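Local coordinates for putative protein (Aquifex aeolicus, PDB 1T6T) that is of unknown function but carries a Toprim domain related to that of ribonuclease M5, so it may act on nucleic acids, at residues A22-E27 / F38-V43; I66-L71 / I107-I112. One frame throughout, in Å; residues are numbered along the deposited sequence.

Contact 1: A22-E27 / F38-V43; sequences AVILVE and FSIKNV
Ala22 opens the contact with its carbonyl: the Ala22 O atom lies 3.1 Å from Asn42 ND2. That amide nitrogen is hydrogen-bonded to the carbonyl of Ser19, just upstream of the strand. Asn42 has CG anti to its backbone N (chi1 -170°), which lays the amide across Val23 at about a right angle. Val23 meets it with a methyl, CG2 standing 3.6 Å from Asn42 OD1. An alanine in place of Asn42 would lack the amide that bonds Ser19 and lies across Val23, and would probably leave this turn less firmly held to the start of the strand.

Ile24 makes the backbone link. Its N donates to Asn42 O at 3.0 Å, nearly straight at 169° and in the carbonyl plane. Ile24 pairs with Asn42 and Ile44, the residues either side of Val43, and so forms a parallel bridge with Val43; both side chains share one sheet face. Alongside, the Val43 CA hydrogen points at Ile24 O, with CA and O 3.3 Å apart. Asn42 itself is the centre of an inverse gamma turn, closed by Val43 N and Lys41 O, so the chain turns directly into the bridge. Ile24 CD1 presses on Ile40 CG2 at 3.5 Å, tighter than usual contact, the two side chains crossing at about a right angle. Val26 ends the row: its CG2 touches Val43 CG1 at 3.7 Å.

The contact starts the pairing of strand 23-26 with edge strand 43-45, a beta-alpha-beta unit of the parallel Toprim sheet. Helix 29-36 makes the crossover and ends in a Schellman motif at Ser39. Its Leu35 packs on Ile24, Val26 and Val43, while Leu15 of helix 8-18 touches Ile24 and Ile40. Strand 64-67 flanks strand 23-26 on its other edge.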
loop_
_atom_site.group_PDB
_atom_site.type_symbol
_atom_site.label_atom_id
_atom_site.label_comp_id
_atom_site.label_asym_id
_atom_site.label_seq_id
_atom_site.Cartn_x
_atom_site.Cartn_y
_atom_site.Cartn_z
ATOM N N ALA B 22 -1.574 20.382 11.059
ATOM C CA ALA B 22 -1.771 19.637 9.820
ATOM C C ALA B 22 -1.822 18.138 10.084
ATOM O O ALA B 22 -1.218 17.650 11.036
ATOM C CB ALA B 22 -0.646 19.953 8.843
ATOM N N VAL B 23 -2.543 17.415 9.234
ATOM C CA VAL B 23 -2.664 15.972 9.368
ATOM C C VAL B 23 -1.531 15.294 8.610
ATOM O O VAL B 23 -1.135 15.733 7.531
ATOM C CB VAL B 23 -4.004 15.453 8.798
ATOM C CG1 VAL B 23 -4.101 13.944 8.987
ATOM C CG2 VAL B 23 -5.161 16.129 9.495
ATOM N N ILE B 24 -1.008 14.223 9.190
ATOM C CA ILE B 24 0.071 13.468 8.575
ATOM C C ILE B 24 -0.523 12.250 7.881
ATOM O O ILE B 24 -1.373 11.559 8.450
ATOM C CB ILE B 24 1.076 12.982 9.645
ATOM C CG1 ILE B 24 1.764 14.189 10.288
ATOM C CG2 ILE B 24 2.081 12.009 9.019
ATOM C CD1 ILE B 24 2.540 13.864 11.552
ATOM N N LEU B 25 -0.075 11.992 6.657
ATOM C CA LEU B 25 -0.551 10.836 5.904
ATOM C C LEU B 25 0.586 9.842 5.710
ATOM O O LEU B 25 1.676 10.208 5.261
ATOM C CB LEU B 25 -1.083 11.254 4.529
ATOM C CG LEU B 25 -2.238 12.252 4.456
ATOM C CD1 LEU B 25 -2.731 12.330 3.012
ATOM C CD2 LEU B 25 -3.373 11.822 5.371
ATOM N N VAL B 26 0.333 8.588 6.069
ATOM C CA VAL B 26 1.320 7.530 5.906
ATOM C C VAL B 26 0.633 6.376 5.203
ATOM O O VAL B 26 -0.585 6.374 5.037
ATOM C CB VAL B 26 1.907 7.036 7.268
ATOM C CG1 VAL B 26 2.627 8.182 7.974
ATOM C CG2 VAL B 26 0.804 6.457 8.149
ATOM N N GLU B 27 1.415 5.390 4.798
ATOM C CA GLU B 27 0.866 4.253 4.086
ATOM C C GLU B 27 0.252 3.196 4.989
ATOM O O GLU B 27 -0.888 2.788 4.785
ATOM C CB GLU B 27 1.964 3.605 3.242
ATOM C CG GLU B 27 1.501 3.101 1.889
ATOM C CD GLU B 27 0.352 2.127 1.983
ATOM O OE1 GLU B 27 0.543 1.025 2.544
ATOM O OE2 GLU B 27 -0.745 2.471 1.496
ATOM N N PHE B 38 6.041 8.434 19.578
ATOM C CA PHE B 38 6.638 9.743 19.810
ATOM C C PHE B 38 5.552 10.774 20.098
ATOM O O PHE B 38 5.780 11.975 20.005
ATOM C CB PHE B 38 7.459 10.166 18.590
ATOM C CG PHE B 38 8.676 9.318 18.364
ATOM C CD1 PHE B 38 9.836 9.535 19.101
ATOM C CD2 PHE B 38 8.653 8.280 17.437
ATOM C CE1 PHE B 38 10.959 8.727 18.921
ATOM C CE2 PHE B 38 9.769 7.466 17.248
ATOM C CZ PHE B 38 10.925 7.691 17.993
ATOM N N SER B 39 4.372 10.284 20.460
ATOM C CA SER B 39 3.230 11.133 20.775
ATOM C C SER B 39 2.705 11.929 19.584
ATOM O O SER B 39 2.131 13.005 19.746
ATOM C CB SER B 39 3.571 12.080 21.929
ATOM O OG SER B 39 3.821 11.340 23.116
ATOM N N ILE B 40 2.918 11.404 18.384
ATOM C CA ILE B 40 2.410 12.048 17.179
ATOM C C ILE B 40 1.197 11.201 16.811
ATOM O O ILE B 40 1.330 10.087 16.299
ATOM C CB ILE B 40 3.461 12.045 16.050
ATOM C CG1 ILE B 40 4.669 12.892 16.482
ATOM C CG2 ILE B 40 2.853 12.621 14.770
ATOM C CD1 ILE B 40 5.813 12.913 15.483
ATOM N N LYS B 41 0.015 11.741 17.090
ATOM C CA LYS B 41 -1.245 11.038 16.878
ATOM C C LYS B 41 -2.128 11.453 15.700
ATOM O O LYS B 41 -2.945 10.659 15.239
ATOM C CB LYS B 41 -2.074 11.134 18.161
ATOM C CG LYS B 41 -1.343 10.663 19.415
ATOM C CD LYS B 41 -1.111 9.164 19.388
ATOM C CE LYS B 41 -2.434 8.406 19.391
ATOM N NZ LYS B 41 -2.249 6.925 19.357
ATOM N N ASN B 42 -1.978 12.685 15.223
ATOM C CA ASN B 42 -2.801 13.177 14.121
ATOM C C ASN B 42 -2.278 12.595 12.815
ATOM O O ASN B 42 -1.714 13.298 11.978
ATOM C CB ASN B 42 -2.769 14.712 14.105
ATOM C CG ASN B 42 -3.791 15.313 13.159
ATOM O OD1 ASN B 42 -4.769 14.663 12.782
ATOM N ND2 ASN B 42 -3.578 16.569 12.782
ATOM N N VAL B 43 -2.505 11.294 12.649
ATOM C CA VAL B 43 -2.020 10.556 11.489
ATOM C C VAL B 43 -3.102 9.683 10.869
ATOM O O VAL B 43 -3.909 9.085 11.577
ATOM C CB VAL B 43 -0.845 9.629 11.902
ATOM C CG1 VAL B 43 -0.285 8.905 10.678
ATOM C CG2 VAL B 43 0.244 10.434 12.591
#

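Contact 2: I66-L71 / I107-I112; sequences ILLFDL and IHIEEI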
loop_
_atom_site.group_PDB
_atom_site.type_symbol
_atom_site.label_atom_id
_atom_site.label_comp_id
_atom_site.label_asym_id
_atom_site.label_seq_id
_atom_site.Cartn_x
_atom_site.Cartn_y
_atom_site.Cartn_z
ATOM N N ILE B 66 0.485 16.797 5.700
ATOM C CA ILE B 66 1.900 16.473 5.640
ATOM C C ILE B 66 2.024 15.066 5.048
ATOM O O ILE B 66 1.527 14.101 5.627
ATOM C CB ILE B 66 2.528 16.494 7.047
ATOM C CG1 ILE B 66 2.482 17.919 7.616
ATOM C CG2 ILE B 66 3.958 15.976 6.983
ATOM C CD1 ILE B 66 2.858 18.008 9.083
ATOM N N LEU B 67 2.667 14.950 3.891
ATOM C CA LEU B 67 2.837 13.644 3.257
ATOM C C LEU B 67 4.084 12.963 3.801
ATOM O O LEU B 67 5.178 13.528 3.753
ATOM C CB LEU B 67 2.957 13.794 1.737
ATOM C CG LEU B 67 1.765 14.429 1.022
ATOM C CD1 LEU B 67 2.013 14.409 -0.476
ATOM C CD2 LEU B 67 0.484 13.669 1.366
ATOM N N LEU B 68 3.915 11.761 4.340
ATOM C CA LEU B 68 5.042 11.016 4.893
ATOM C C LEU B 68 5.088 9.578 4.420
ATOM O O LEU B 68 5.052 8.656 5.227
ATOM C CB LEU B 68 5.012 11.012 6.421
ATOM C CG LEU B 68 5.832 12.040 7.197
ATOM C CD1 LEU B 68 5.925 11.576 8.647
ATOM C CD2 LEU B 68 7.231 12.177 6.598
ATOM N N PHE B 69 5.168 9.384 3.111
ATOM C CA PHE B 69 5.246 8.039 2.564
ATOM C C PHE B 69 6.711 7.636 2.477
ATOM O O PHE B 69 7.597 8.494 2.447
ATOM C CB PHE B 69 4.579 8.009 1.195
ATOM C CG PHE B 69 3.120 8.316 1.253
ATOM C CD1 PHE B 69 2.229 7.397 1.802
ATOM C CD2 PHE B 69 2.636 9.546 0.823
ATOM C CE1 PHE B 69 0.878 7.705 1.927
ATOM C CE2 PHE B 69 1.285 9.861 0.943
ATOM C CZ PHE B 69 0.405 8.941 1.496
ATOM N N ASP B 70 6.969 6.333 2.460
ATOM C CA ASP B 70 8.339 5.844 2.396
ATOM C C ASP B 70 9.077 6.395 1.186
ATOM O O ASP B 70 8.462 6.824 0.213
ATOM C CB ASP B 70 8.361 4.315 2.383
ATOM C CG ASP B 70 7.745 3.718 3.638
ATOM O OD1 ASP B 70 7.697 4.419 4.671
ATOM O OD2 ASP B 70 7.319 2.547 3.597
ATOM N N LEU B 71 10.403 6.384 1.264
ATOM C CA LEU B 71 11.239 6.914 0.200
ATOM C C LEU B 71 11.630 5.900 -0.865
ATOM O O LEU B 71 12.568 6.129 -1.619
ATOM C CB LEU B 71 12.499 7.550 0.798
ATOM C CG LEU B 71 12.255 8.785 1.673
ATOM C CD1 LEU B 71 13.565 9.277 2.254
ATOM C CD2 LEU B 71 11.604 9.878 0.843
ATOM N N ILE B 107 14.559 4.915 4.751
ATOM C CA ILE B 107 13.706 4.683 3.596
ATOM C C ILE B 107 12.264 4.552 4.062
ATOM O O ILE B 107 11.362 5.166 3.498
ATOM C CB ILE B 107 14.101 3.400 2.845
ATOM C CG1 ILE B 107 15.450 3.600 2.149
ATOM C CG2 ILE B 107 13.023 3.037 1.828
ATOM C CD1 ILE B 107 15.459 4.708 1.107
ATOM N N HIS B 108 12.068 3.753 5.109
ATOM C CA HIS B 108 10.742 3.504 5.667
ATOM C C HIS B 108 10.530 4.298 6.947
ATOM O O HIS B 108 11.359 4.256 7.855
ATOM C CB HIS B 108 10.586 2.011 5.952
ATOM C CG HIS B 108 10.822 1.143 4.758
ATOM N ND1 HIS B 108 9.932 1.060 3.710
ATOM C CD2 HIS B 108 11.865 0.342 4.430
ATOM C CE1 HIS B 108 10.414 0.246 2.787
ATOM N NE2 HIS B 108 11.586 -0.203 3.200
ATOM N N ILE B 109 9.415 5.021 7.019
ATOM C CA ILE B 109 9.101 5.823 8.191
ATOM C C ILE B 109 9.118 4.942 9.435
ATOM O O ILE B 109 9.453 5.389 10.528
ATOM C CB ILE B 109 7.707 6.483 8.055
ATOM C CG1 ILE B 109 7.604 7.215 6.710
ATOM C CG2 ILE B 109 7.472 7.443 9.211
ATOM C CD1 ILE B 109 8.696 8.243 6.459
ATOM N N GLU B 110 8.776 3.672 9.253
ATOM C CA GLU B 110 8.748 2.729 10.362
ATOM C C GLU B 110 10.118 2.605 11.033
ATOM O O GLU B 110 10.217 2.179 12.182
ATOM C CB GLU B 110 8.292 1.357 9.857
ATOM C CG GLU B 110 7.647 0.493 10.918
ATOM C CD GLU B 110 7.195 -0.846 10.375
ATOM O OE1 GLU B 110 6.683 -0.883 9.235
ATOM O OE2 GLU B 110 7.337 -1.858 11.094
ATOM N N GLU B 111 11.176 2.985 10.321
ATOM C CA GLU B 111 12.528 2.902 10.868
ATOM C C GLU B 111 12.756 3.807 12.078
ATOM O O GLU B 111 13.699 3.598 12.840
ATOM C CB GLU B 111 13.565 3.235 9.789
ATOM C CG GLU B 111 13.708 2.178 8.707
ATOM C CD GLU B 111 14.696 2.582 7.625
ATOM O OE1 GLU B 111 15.833 2.968 7.966
ATOM O OE2 GLU B 111 14.338 2.510 6.434
ATOM N N ILE B 112 11.906 4.810 12.264
ATOM C CA ILE B 112 12.076 5.709 13.402
ATOM C C ILE B 112 11.851 4.999 14.734
ATOM O O ILE B 112 12.254 5.501 15.781
ATOM C CB ILE B 112 11.124 6.929 13.329
ATOM C CG1 ILE B 112 9.666 6.467 13.393
ATOM C CG2 ILE B 112 11.388 7.721 12.062
ATOM C CD1 ILE B 112 8.662 7.606 13.406
HETATM O O HOH W 1 7.433 2.357 6.831
#
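Asp70 and His108 both turn CG beside their own backbone N, anti to the carbonyl carbon (chi1 -61° and -56°). This sets the carboxylate against the ring edge, their planes nearly perpendicular at 89°. His108 ND1 donates to Asp70 OD2 at 3.0 Å, almost perfectly straight. The oxygen lies in the ring plane, but the N-H reaches it from above the carboxylate plane. The carboxylate would probably stabilise a positive charge on the imidazole. Ile107 CG2 lies over the centre of one ring face.

The other carboxylate oxygen serves the backbone: Ile109 N donates to Asp70 OD1 at 3.0 Å, again from above the plane. A water hydrogen-bonded to Asp70 OD1 also accepts from Glu110 N. The carboxylate thus grips the start of the 3-10 turn 109-112. Next to it, Leu71 N donates to Ile107 O at 2.7 Å. Glu111 braces the turn from within, its OE2 accepting from both Ile107 N and His108 N.

Ile109 CG1 comes close to Leu68 O, at 3.3 Å. Two apolar pairs flank the polar centre. Ile109 CD1 reaches Leu68 CD2 at 4.2 Å, and Leu71 CB meets Ile107 CD1 at 4.1 Å.

The contact joins the loop after strand 64-67 to the C-terminal segment. Asp70, in the sequence Asp-Leu-Asp after strand 64-67, is consistent with the first acid of the Toprim DxD motif. Leu101 of helix 96-101 packs on Leu71 and Ile109, and helix 8-18 covers Leu68. Glu110 forms a salt bridge with Arg77 of the second subunit, and Ile112 rests on helix 29-36.

In the fold
After helix 8-18 the chain enters strand 23-26. Contact 1 then closes a short loop, since helix 29-36 brings the chain back beside that strand. Contact 2 opens later, at the end of strand 64-67. It closes a longer loop through helix 73-88, strand 92-94 and helix 96-101. The two contacts follow one another in series and neither nest nor cross. They meet in the sheet, where strands 23-26 and 64-67 are neighbours: Val23 with Ile66 and Leu25 with Ile66 form the probable backbone bonds. Phe38 also packs on Ile112, so the C-terminal turn reaches back to the first crossover.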